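Local coordinates for ribulose bisphosphate carboxylase small chain (Galdieria sulphuraria, PDB 4F0H), which probably helps assemble and stabilise the hexadecameric enzyme whose large subunits carboxylate ribulose 1,5-bisphosphate during carbon dioxide fixation, at residues 29-34 / 94-99; 53-58 / 62-67; 17-22 / 98-103. All coordinates share one frame; numbering follows the deposited sequence.

Contact 1: residues 29-34 / 94-99; sequences KKLAIG and TIISFI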
# COMPACT_ATOMS: atom_id res chain seq x y z
N LYS B 29 -0.36 -54.24 -12.08
CA LYS B 29 0.25 -53.00 -11.57
C LYS B 29 0.11 -52.88 -10.06
O LYS B 29 0.49 -51.88 -9.45
CB LYS B 29 -0.48 -51.80 -12.16
CG LYS B 29 0.19 -51.19 -13.37
CD LYS B 29 0.93 -52.24 -14.12
CE LYS B 29 2.02 -51.59 -15.00
NZ LYS B 29 2.34 -50.18 -14.51
N LYS B 30 -0.55 -53.84 -9.47
CA LYS B 30 -0.68 -53.88 -8.05
C LYS B 30 -1.57 -52.75 -7.53
O LYS B 30 -1.34 -52.28 -6.43
CB LYS B 30 0.73 -53.80 -7.45
CG LYS B 30 1.59 -54.99 -7.93
CD LYS B 30 3.09 -54.66 -8.12
CE LYS B 30 3.74 -54.31 -6.76
NZ LYS B 30 5.20 -54.64 -6.64
N LEU B 31 -2.57 -52.33 -8.31
CA LEU B 31 -3.44 -51.23 -7.88
C LEU B 31 -4.56 -51.64 -6.89
O LEU B 31 -5.07 -52.75 -6.97
CB LEU B 31 -4.09 -50.63 -9.11
CG LEU B 31 -3.15 -50.22 -10.22
CD1 LEU B 31 -3.99 -49.44 -11.28
CD2 LEU B 31 -1.98 -49.31 -9.70
N ALA B 32 -4.97 -50.76 -5.95
CA ALA B 32 -6.28 -50.90 -5.31
C ALA B 32 -7.37 -50.54 -6.34
O ALA B 32 -7.18 -49.65 -7.20
CB ALA B 32 -6.36 -49.94 -4.10
N ILE B 33 -8.51 -51.24 -6.36
CA ILE B 33 -9.50 -50.99 -7.40
C ILE B 33 -10.80 -50.51 -6.80
O ILE B 33 -11.36 -51.21 -5.94
CB ILE B 33 -9.70 -52.28 -8.25
CG1 ILE B 33 -8.40 -52.66 -8.93
CG2 ILE B 33 -10.94 -52.17 -9.19
CD1 ILE B 33 -8.34 -54.04 -9.37
N GLY B 34 -11.26 -49.32 -7.22
CA GLY B 34 -12.47 -48.72 -6.70
C GLY B 34 -13.55 -48.56 -7.77
O GLY B 34 -13.25 -48.28 -8.95
N THR B 94 -4.54 -41.75 -8.16
CA THR B 94 -5.09 -42.42 -9.33
C THR B 94 -4.11 -42.51 -10.50
O THR B 94 -3.42 -41.54 -10.81
CB THR B 94 -6.34 -41.69 -9.74
OG1 THR B 94 -7.28 -41.71 -8.63
CG2 THR B 94 -6.97 -42.34 -10.97
N ILE B 95 -4.01 -43.68 -11.14
CA ILE B 95 -3.30 -43.80 -12.38
C ILE B 95 -4.16 -44.29 -13.55
O ILE B 95 -3.64 -44.41 -14.65
CB ILE B 95 -2.00 -44.66 -12.29
CG1 ILE B 95 -2.32 -46.13 -12.11
CG2 ILE B 95 -0.98 -44.14 -11.22
CD1 ILE B 95 -1.09 -47.05 -12.63
N ILE B 96 -5.45 -44.58 -13.33
CA ILE B 96 -6.33 -44.91 -14.43
C ILE B 96 -7.75 -44.78 -13.90
O ILE B 96 -8.00 -45.08 -12.70
CB ILE B 96 -6.05 -46.34 -14.95
CG1 ILE B 96 -6.90 -46.66 -16.15
CG2 ILE B 96 -6.35 -47.39 -13.91
CD1 ILE B 96 -6.60 -47.99 -16.77
N SER B 97 -8.67 -44.33 -14.75
CA SER B 97 -10.11 -44.10 -14.37
C SER B 97 -10.96 -44.09 -15.64
O SER B 97 -10.77 -43.24 -16.50
CB SER B 97 -10.22 -42.79 -13.62
OG SER B 97 -11.55 -42.37 -13.42
N PHE B 98 -11.85 -45.09 -15.82
CA PHE B 98 -12.62 -45.12 -17.04
C PHE B 98 -14.08 -45.50 -16.76
O PHE B 98 -14.46 -46.20 -15.75
CB PHE B 98 -11.97 -46.09 -18.05
CG PHE B 98 -11.83 -47.46 -17.52
CD1 PHE B 98 -10.70 -47.83 -16.82
CD2 PHE B 98 -12.85 -48.41 -17.70
CE1 PHE B 98 -10.57 -49.11 -16.32
CE2 PHE B 98 -12.72 -49.68 -17.20
CZ PHE B 98 -11.57 -50.03 -16.48
N ILE B 99 -14.92 -45.03 -17.65
CA ILE B 99 -16.32 -45.19 -17.56
C ILE B 99 -16.72 -46.61 -18.01
O ILE B 99 -16.29 -47.10 -19.07
CB ILE B 99 -17.08 -44.18 -18.44
CG1 ILE B 99 -16.67 -42.74 -18.12
CG2 ILE B 99 -18.60 -44.33 -18.29
CD1 ILE B 99 -17.13 -42.28 -16.87
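Leu31 and Ile95 are brought together by contrasting first torsions: Leu31 CG lies anti to its carbonyl carbon (chi1 -53°), whereas Ile95 CG1 takes the crowded position between backbone N and carbonyl carbon (chi1 71°), which lays the ethyl arm against the leucine fork. The contact belongs to the antiparallel sheet at the heart of the RuBisCO small-subunit fold, where strand 79-86 runs between strands 32-38 and 93-101. Side chains therefore have to bridge the width of that middle strand, and the closest alpha carbons, those of Leu31 and Ile95, are 8.7 Å apart.

Both methyls of Leu31 are engaged. CD1 of Leu31 rests 3.8 Å from CG1 of Ile95, and CD2 of Leu31 is equally close to Ile95 CD1, at 3.8 Å, so the two methyls lie side by side along the last bond of the isoleucine while the two side chains cross obliquely. Leu31 CD1 also reaches the branch methyl CG2 of Ile96 at 4.1 Å. Met26 of helix 16-28 touches both Leu31 and Ile96 and thus ties the helix to this apolar group. Shortened to an alanine, Leu31 would probably leave the arm of Ile95 without its main support here and open a gap beside Met26.

The backbone prepares both partners. Lys30, with positive phi (69°), closes helix 16-28 in a Schellman motif and turns the chain into strand 32-38, with Leu31 at the entry. Across from it the strand changes direction at Ile95, while Ile95 and Ile96 both hydrogen-bond through their backbones to Gly84. Towards the exposed margin, the aliphatic stem of Lys29 extends the apolar contact more loosely, its CG lying 4.4 Å from Ile95 CD1.

Contact 2: residues 53-58 / 62-67; sequences LPLFEV and APVLFE
Val64 CG2 is the methyl on which Leu55 and Val58 converge. CD1 of Leu55 lies 3.7 Å from Val64 CG2, and the same Leu55 CD1 is 4.0 Å from Val64 CA, so the leucine tip rests against the helix backbone as well as the side chain. From Val58 both methyls approach: CG1 is 3.9 Å and CG2 4.1 Å from Val64 CG2, which places that methyl against the fork of Val58. In the small-subunit fold of RuBisCO this joins the irregular segment after strand 49-50 to the first turns of helix 61-74, one of the two helices packed on the antiparallel sheet.

The two methyls of Val64 serve different neighbours. With CG1 anti to the backbone N (chi1 177°), CG2 turns to the loop, while CG1 packs on Ile33 of strand 32-38; Ile23 of helix 16-28 also touches this valine. Further out, Leu55 is held to strand 32-38 by a backbone hydrogen bond with Ile33, and Val58 leans on Ile27 of helix 16-28. Between these two residues Glu57 has positive phi (55°), part of the bend that carries the chain back towards the helix. In the helix turn that contains Val64, Glu67 N bonds to Pro63 O at 3.1 Å, and carboxylate oxygen OE1 of Glu67 is hydrogen-bonded to the indole NE1 of Trp51.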
# COMPACT_ATOMS: atom_id res chain seq x y z
N LEU B 53 -16.09 -50.56 -0.66
CA LEU B 53 -14.72 -50.11 -0.39
C LEU B 53 -13.85 -50.53 -1.57
O LEU B 53 -14.20 -51.47 -2.28
CB LEU B 53 -14.23 -50.77 0.93
CG LEU B 53 -14.97 -50.26 2.19
CD1 LEU B 53 -14.87 -51.16 3.38
CD2 LEU B 53 -14.38 -48.88 2.56
N PRO B 54 -12.71 -49.84 -1.82
CA PRO B 54 -11.83 -50.36 -2.89
C PRO B 54 -11.42 -51.85 -2.63
O PRO B 54 -11.52 -52.31 -1.52
CB PRO B 54 -10.61 -49.43 -2.81
CG PRO B 54 -11.13 -48.22 -2.06
CD PRO B 54 -12.04 -48.77 -1.06
N LEU B 55 -11.01 -52.60 -3.65
CA LEU B 55 -10.70 -54.00 -3.42
C LEU B 55 -9.21 -54.02 -3.44
O LEU B 55 -8.66 -53.45 -4.37
CB LEU B 55 -11.24 -54.81 -4.59
CG LEU B 55 -12.75 -54.58 -4.80
CD1 LEU B 55 -13.27 -55.31 -6.04
CD2 LEU B 55 -13.44 -55.06 -3.59
N PHE B 56 -8.54 -54.55 -2.41
CA PHE B 56 -7.07 -54.62 -2.42
C PHE B 56 -6.53 -56.03 -2.67
O PHE B 56 -7.22 -57.01 -2.46
CB PHE B 56 -6.46 -54.04 -1.12
CG PHE B 56 -6.98 -52.67 -0.76
CD1 PHE B 56 -8.19 -52.54 -0.09
CD2 PHE B 56 -6.25 -51.52 -1.09
CE1 PHE B 56 -8.69 -51.29 0.23
CE2 PHE B 56 -6.75 -50.26 -0.76
CZ PHE B 56 -7.98 -50.13 -0.09
N GLU B 57 -5.30 -56.17 -3.14
CA GLU B 57 -4.73 -57.52 -3.27
C GLU B 57 -5.59 -58.46 -4.12
O GLU B 57 -5.57 -59.68 -3.88
CB GLU B 57 -4.60 -58.21 -1.91
CG GLU B 57 -3.86 -57.43 -0.84
CD GLU B 57 -2.37 -57.32 -1.13
OE1 GLU B 57 -1.58 -57.58 -0.18
OE2 GLU B 57 -1.98 -56.98 -2.29
N VAL B 58 -6.34 -57.92 -5.08
CA VAL B 58 -7.18 -58.74 -5.97
C VAL B 58 -6.27 -59.61 -6.83
O VAL B 58 -5.20 -59.17 -7.19
CB VAL B 58 -8.03 -57.80 -6.87
CG1 VAL B 58 -8.59 -58.53 -8.07
CG2 VAL B 58 -9.14 -57.14 -6.03
N ALA B 62 -12.56 -61.67 -11.52
CA ALA B 62 -13.98 -62.09 -11.28
C ALA B 62 -14.77 -61.28 -10.24
O ALA B 62 -15.89 -60.82 -10.51
CB ALA B 62 -14.02 -63.58 -10.90
N PRO B 63 -14.21 -61.15 -9.02
CA PRO B 63 -14.86 -60.42 -7.95
C PRO B 63 -15.07 -58.95 -8.35
O PRO B 63 -16.10 -58.35 -8.02
CB PRO B 63 -13.87 -60.53 -6.79
CG PRO B 63 -13.15 -61.81 -7.05
CD PRO B 63 -12.99 -61.85 -8.54
N VAL B 64 -14.12 -58.40 -9.08
CA VAL B 64 -14.24 -57.04 -9.53
C VAL B 64 -15.40 -56.93 -10.55
O VAL B 64 -16.27 -56.06 -10.39
CB VAL B 64 -12.94 -56.62 -10.17
CG1 VAL B 64 -13.04 -55.18 -10.73
CG2 VAL B 64 -11.83 -56.74 -9.16
N LEU B 65 -15.43 -57.79 -11.57
CA LEU B 65 -16.51 -57.76 -12.53
C LEU B 65 -17.86 -58.00 -11.89
O LEU B 65 -18.87 -57.47 -12.34
CB LEU B 65 -16.28 -58.78 -13.65
CG LEU B 65 -15.21 -58.38 -14.65
CD1 LEU B 65 -14.79 -59.59 -15.48
CD2 LEU B 65 -15.76 -57.33 -15.56
N PHE B 66 -17.88 -58.73 -10.80
CA PHE B 66 -19.13 -59.01 -10.17
C PHE B 66 -19.70 -57.78 -9.54
O PHE B 66 -20.90 -57.50 -9.66
CB PHE B 66 -19.01 -60.09 -9.11
CG PHE B 66 -20.28 -60.29 -8.35
CD1 PHE B 66 -21.31 -61.01 -8.90
CD2 PHE B 66 -20.44 -59.75 -7.06
CE1 PHE B 66 -22.49 -61.19 -8.22
CE2 PHE B 66 -21.63 -59.92 -6.35
CZ PHE B 66 -22.67 -60.64 -6.93
N GLU B 67 -18.85 -57.06 -8.79
CA GLU B 67 -19.25 -55.77 -8.25
C GLU B 67 -19.60 -54.76 -9.30
O GLU B 67 -20.50 -53.97 -9.09
CB GLU B 67 -18.16 -55.19 -7.41
CG GLU B 67 -17.83 -55.98 -6.25
CD GLU B 67 -18.99 -56.16 -5.27
OE1 GLU B 67 -19.98 -55.35 -5.22
OE2 GLU B 67 -18.89 -57.15 -4.52

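Contact 3: residues 17-22 / 98-103; sequences EQIKKQ and FIVNRP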
# COMPACT_ATOMS: atom_id res chain seq x y z
N GLU B 17 -15.58 -58.16 -21.87
CA GLU B 17 -14.30 -58.75 -22.21
C GLU B 17 -13.18 -57.70 -22.08
O GLU B 17 -12.17 -57.96 -21.44
CB GLU B 17 -14.30 -59.42 -23.61
CG GLU B 17 -15.27 -60.69 -23.74
CD GLU B 17 -16.79 -60.32 -23.53
OE1 GLU B 17 -17.53 -61.12 -22.88
OE2 GLU B 17 -17.25 -59.24 -23.99
N GLN B 18 -13.40 -56.52 -22.68
CA GLN B 18 -12.50 -55.39 -22.59
C GLN B 18 -12.25 -54.95 -21.14
O GLN B 18 -11.10 -54.73 -20.77
CB GLN B 18 -12.98 -54.24 -23.47
CG GLN B 18 -12.79 -54.59 -24.90
CD GLN B 18 -13.36 -53.57 -25.81
OE1 GLN B 18 -14.52 -53.20 -25.71
NE2 GLN B 18 -12.53 -53.06 -26.67
N ILE B 19 -13.30 -54.94 -20.32
CA ILE B 19 -13.16 -54.44 -18.98
C ILE B 19 -12.24 -55.42 -18.23
O ILE B 19 -11.28 -55.03 -17.53
CB ILE B 19 -14.51 -54.32 -18.32
CG1 ILE B 19 -15.23 -53.12 -18.93
CG2 ILE B 19 -14.34 -54.16 -16.81
CD1 ILE B 19 -16.60 -53.00 -18.55
N LYS B 20 -12.49 -56.69 -18.46
CA LYS B 20 -11.78 -57.72 -17.79
C LYS B 20 -10.27 -57.59 -18.08
O LYS B 20 -9.47 -57.81 -17.18
CB LYS B 20 -12.39 -59.06 -18.24
CG LYS B 20 -11.84 -60.25 -17.59
CD LYS B 20 -10.71 -60.80 -18.36
CE LYS B 20 -10.02 -61.92 -17.55
NZ LYS B 20 -8.80 -62.37 -18.30
N LYS B 21 -9.90 -57.22 -19.31
CA LYS B 21 -8.51 -57.10 -19.63
C LYS B 21 -7.90 -55.85 -18.95
O LYS B 21 -6.73 -55.90 -18.57
CB LYS B 21 -8.22 -57.11 -21.12
CG LYS B 21 -8.76 -58.37 -21.84
CD LYS B 21 -8.36 -58.40 -23.34
CE LYS B 21 -8.95 -59.66 -24.10
NZ LYS B 21 -10.44 -59.81 -24.09
N GLN B 22 -8.68 -54.76 -18.79
CA GLN B 22 -8.23 -53.64 -17.98
C GLN B 22 -8.07 -54.00 -16.49
O GLN B 22 -7.13 -53.54 -15.87
CB GLN B 22 -9.10 -52.39 -18.17
CG GLN B 22 -9.26 -51.89 -19.60
CD GLN B 22 -7.95 -51.57 -20.23
OE1 GLN B 22 -7.06 -50.94 -19.62
NE2 GLN B 22 -7.78 -52.07 -21.46
N PHE B 98 -11.85 -45.09 -15.82
CA PHE B 98 -12.62 -45.12 -17.04
C PHE B 98 -14.08 -45.50 -16.76
O PHE B 98 -14.46 -46.20 -15.75
CB PHE B 98 -11.97 -46.09 -18.05
CG PHE B 98 -11.83 -47.46 -17.52
CD1 PHE B 98 -10.70 -47.83 -16.82
CD2 PHE B 98 -12.85 -48.41 -17.70
CE1 PHE B 98 -10.57 -49.11 -16.32
CE2 PHE B 98 -12.72 -49.68 -17.20
CZ PHE B 98 -11.57 -50.03 -16.48
N ILE B 99 -14.92 -45.03 -17.65
CA ILE B 99 -16.32 -45.19 -17.56
C ILE B 99 -16.72 -46.61 -18.01
O ILE B 99 -16.29 -47.10 -19.07
CB ILE B 99 -17.08 -44.18 -18.44
CG1 ILE B 99 -16.67 -42.74 -18.12
CG2 ILE B 99 -18.60 -44.33 -18.29
CD1 ILE B 99 -17.13 -42.28 -16.87
N VAL B 100 -17.57 -47.24 -17.18
CA VAL B 100 -18.15 -48.59 -17.45
C VAL B 100 -19.67 -48.58 -17.47
O VAL B 100 -20.33 -49.62 -17.69
CB VAL B 100 -17.71 -49.64 -16.42
CG1 VAL B 100 -16.25 -49.80 -16.44
CG2 VAL B 100 -18.23 -49.25 -15.01
N ASN B 101 -20.25 -47.43 -17.17
CA ASN B 101 -21.69 -47.27 -17.42
C ASN B 101 -22.06 -45.84 -17.63
O ASN B 101 -21.65 -44.99 -16.84
CB ASN B 101 -22.45 -47.80 -16.23
CG ASN B 101 -23.93 -47.94 -16.49
OD1 ASN B 101 -24.73 -47.17 -15.98
ND2 ASN B 101 -24.29 -48.91 -17.30
N ARG B 102 -22.90 -45.57 -18.65
CA ARG B 102 -23.47 -44.23 -18.88
C ARG B 102 -24.98 -44.28 -18.82
O ARG B 102 -25.57 -45.26 -19.21
CB ARG B 102 -23.11 -43.73 -20.28
CG ARG B 102 -21.63 -43.64 -20.48
CD ARG B 102 -21.27 -43.40 -21.99
NE ARG B 102 -19.81 -43.33 -22.04
CZ ARG B 102 -19.10 -42.25 -21.82
NH1 ARG B 102 -19.69 -41.08 -21.63
NH2 ARG B 102 -17.79 -42.35 -21.85
N PRO B 103 -25.63 -43.22 -18.36
CA PRO B 103 -27.10 -43.18 -18.53
C PRO B 103 -27.49 -43.18 -20.03
O PRO B 103 -26.61 -43.08 -20.90
CB PRO B 103 -27.49 -41.92 -17.79
CG PRO B 103 -26.23 -41.09 -17.83
CD PRO B 103 -25.13 -42.05 -17.63
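The amide oxygen OE1 of Gln22 is hydrogen-bonded to a polar side chain in a chain of another protein of the assembly, while the CB of the same residue packs on the ring of Phe98. Gln22 is thus divided between two tasks: its polar end serves the interface between subunits, and its aliphatic base belongs to the interior. The bend at chi2 (-58°) lets the amide turn aside from the ring. CB of Gln22 approaches Phe98 CZ to 3.8 Å and Phe98 CE1 to 4.0 Å, coming in obliquely on the far end of the ring. With its CG lodged between backbone N and carbonyl carbon (chi1 58°), Phe98 carries its ring toward the helix and so brings CZ to Gln22; Leu14 packs on its side chain as well.

Here helix 16-28 packs over strand 93-101, part of the helix-on-sheet packing of the RuBisCO small-subunit fold. The helix is in regular form at this point, with Gln22 N bonded to Gln18 O at 3.1 Å. Gln22 points at the strand, while Ile19, three residues earlier, reaches it with the end of its side chain.

Ile19 makes the second half of the contact. Its CD1 meets CG1 of Val100 at 3.8 Å and Val100 CB at 4.1 Å, the two side chains crossing at about a right angle. Leu65, Ile68 and Arg72 of helix 61-74 also touch Ile19, so this residue sits where both helices and the sheet come together. Val100 occupies a classic beta bulge: it and Asn101 both face Ile80 on strand 79-86, and each hydrogen-bonds with it through the backbone. The carbonyl oxygen of Val100 is also hydrogen-bonded to NH2 of Arg72.

Contacts 1 and 3 both connect the first helix-and-strand unit to strand 93-101, near opposite ends of that strand; their strand segments overlap at Phe98 and Ile99, of which Phe98 touches the partner segment only in contact 3. Contact 3 is buried at all four touching residues, whereas contact 1 runs out to an exposed lysine and contact 2 is only partly buried. Contact 2 is local in sequence, tying a loop to the helix that follows it. Aliphatic groups dominate all three, but an aromatic ring takes part only in contact 3. The contacts also adjoin: Ala32 CB packs 3.4 Å from Phe56 CE2 between 1 and 2, and Leu65 CD2 is 3.7 Å from Ile19 CG2 between 2 and 3.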